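PDB 3KB2: SPbeta prophage-derived uncharacterized protein YorR from Bacillus subtilis, which is of unknown function but binds a phosphorylated guanosine nucleotide, and may act as a dTMP kinase. Local coordinates for residues A[44-47]-A[48-52]. Sequence-based numbering, arbitrary orientation.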
loop_
_atom_site.group_PDB
_atom_site.type_symbol
_atom_site.label_atom_id
_atom_site.label_comp_id
_atom_site.label_asym_id
_atom_site.label_seq_id
_atom_site.Cartn_x
_atom_site.Cartn_y
_atom_site.Cartn_z
ATOM N N LYS A 44 12.331 -15.120 12.087
ATOM C CA LYS A 44 11.238 -14.591 12.889
ATOM C C LYS A 44 9.920 -14.975 12.208
ATOM O O LYS A 44 8.967 -15.380 12.878
ATOM C CB LYS A 44 11.297 -13.057 12.990
ATOM C CG LYS A 44 12.530 -12.443 13.662
ATOM C CD LYS A 44 12.559 -12.662 15.162
ATOM C CE LYS A 44 13.808 -12.051 15.792
ATOM N NZ LYS A 44 13.877 -12.369 17.252
ATOM N N LEU A 45 9.877 -14.848 10.877
ATOM C CA LEU A 45 8.673 -15.148 10.089
ATOM C C LEU A 45 8.202 -16.576 10.272
ATOM O O LEU A 45 7.057 -16.823 10.648
ATOM C CB LEU A 45 8.922 -14.892 8.592
ATOM C CG LEU A 45 7.769 -15.106 7.600
ATOM C CD1 LEU A 45 6.673 -14.075 7.808
ATOM C CD2 LEU A 45 8.311 -15.001 6.183
ATOM N N PHE A 46 9.095 -17.513 10.001
ATOM C CA PHE A 46 8.782 -18.928 10.118
ATOM C C PHE A 46 8.371 -19.324 11.532
ATOM O O PHE A 46 7.427 -20.097 11.725
ATOM C CB PHE A 46 9.984 -19.763 9.687
ATOM C CG PHE A 46 9.747 -21.234 9.772
ATOM C CD1 PHE A 46 8.792 -21.844 8.960
ATOM C CD2 PHE A 46 10.461 -22.010 10.675
ATOM C CE1 PHE A 46 8.550 -23.211 9.052
ATOM C CE2 PHE A 46 10.229 -23.376 10.774
ATOM C CZ PHE A 46 9.274 -23.981 9.965
ATOM N N GLU A 47 9.090 -18.796 12.515
ATOM C CA GLU A 47 8.806 -19.083 13.915
ATOM C C GLU A 47 7.339 -18.744 14.258
ATOM O O GLU A 47 6.619 -19.546 14.868
ATOM C CB GLU A 47 9.770 -18.281 14.795
ATOM C CG GLU A 47 9.542 -18.422 16.287
ATOM C CD GLU A 47 10.445 -17.502 17.104
ATOM O OE1 GLU A 47 10.332 -16.260 16.953
ATOM O OE2 GLU A 47 11.269 -18.024 17.893
ATOM N N HIS A 48 6.896 -17.565 13.844
ATOM C CA HIS A 48 5.530 -17.137 14.103
ATOM C C HIS A 48 4.488 -18.025 13.418
ATOM O O HIS A 48 3.472 -18.384 14.023
ATOM C CB HIS A 48 5.337 -15.697 13.646
ATOM C CG HIS A 48 4.026 -15.117 14.063
ATOM N ND1 HIS A 48 3.714 -14.866 15.381
ATOM C CD2 HIS A 48 2.915 -14.810 13.349
ATOM C CE1 HIS A 48 2.467 -14.433 15.464
ATOM N NE2 HIS A 48 1.961 -14.391 14.244
ATOM N N PHE A 49 4.736 -18.374 12.156
ATOM C CA PHE A 49 3.806 -19.209 11.413
ATOM C C PHE A 49 3.735 -20.594 12.011
ATOM O O PHE A 49 2.675 -21.215 12.042
ATOM C CB PHE A 49 4.212 -19.307 9.940
ATOM C CG PHE A 49 3.829 -18.108 9.127
ATOM C CD1 PHE A 49 2.600 -17.486 9.326
ATOM C CD2 PHE A 49 4.683 -17.606 8.153
ATOM C CE1 PHE A 49 2.225 -16.385 8.568
ATOM C CE2 PHE A 49 4.320 -16.501 7.386
ATOM C CZ PHE A 49 3.087 -15.889 7.594
ATOM N N ASN A 50 4.867 -21.075 12.500
ATOM C CA ASN A 50 4.913 -22.400 13.093
ATOM C C ASN A 50 4.101 -22.449 14.378
ATOM O O ASN A 50 3.473 -23.457 14.672
ATOM C CB ASN A 50 6.355 -22.801 13.385
ATOM C CG ASN A 50 6.562 -24.286 13.272
ATOM O OD1 ASN A 50 7.529 -24.830 13.786
ATOM N ND2 ASN A 50 5.653 -24.955 12.577
ATOM N N LYS A 51 4.130 -21.366 15.149
ATOM C CA LYS A 51 3.367 -21.305 16.392
ATOM C C LYS A 51 1.884 -21.301 16.071
ATOM O O LYS A 51 1.092 -21.959 16.746
ATOM C CB LYS A 51 3.697 -20.044 17.188
ATOM C CG LYS A 51 5.027 -20.083 17.899
ATOM C CD LYS A 51 5.380 -18.712 18.423
ATOM C CE LYS A 51 6.860 -18.642 18.755
ATOM N NZ LYS A 51 7.312 -17.258 19.100
ATOM N N LEU A 52 1.495 -20.550 15.048
ATOM C CA LEU A 52 0.092 -20.526 14.689
ATOM C C LEU A 52 -0.301 -21.927 14.268
ATOM O O LEU A 52 -1.388 -22.377 14.576
ATOM C CB LEU A 52 -0.159 -19.545 13.550
ATOM C CG LEU A 52 0.135 -18.105 13.931
ATOM C CD1 LEU A 52 -0.110 -17.197 12.729
ATOM C CD2 LEU A 52 -0.745 -17.705 15.120
#
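Leu45 and Phe49, one turn apart on helix 42-52, belong to the inward face of the helix. Methyl CD1 of Leu45 lies 3.4 Å from ring atom CE2 of Phe49, meeting the ring obliquely. The first torsions bring the two side chains together: CG of Leu45 points anti to its own nitrogen (chi1 -178°), beside its carbonyl carbon, which sends the branch toward Phe49, whereas Phe49 turns CG beside its nitrogen. The same inner surface packs on helices 64-70 and 82-92, with Phe46 on Ile88, and the Phe49 ring meets that of Phe63, just ahead of helix 64-70, with the planes at about 80°.

The polar pair is Glu47 and Lys51, extended side by side and pointing the same way. Their salt bridge is long, OE1 of Glu47 standing 3.8 Å from NZ of Lys51, and the aliphatic portions also touch, CG of Glu47 to CE of Lys51 at 3.7 Å.

Backbone i to i+4 hydrogen bonds underlie both pairs, Phe49 N to Leu45 O at 3.2 Å and Lys51 N to Glu47 O at 3.1 Å.

The chemistry thus implies a division of labour: the Leu45-Phe49 pair joins two turns on the face that packs against helices 64-70 and 82-92, while a loose, exposed ion pair probably adds only modest electrostatic stabilisation.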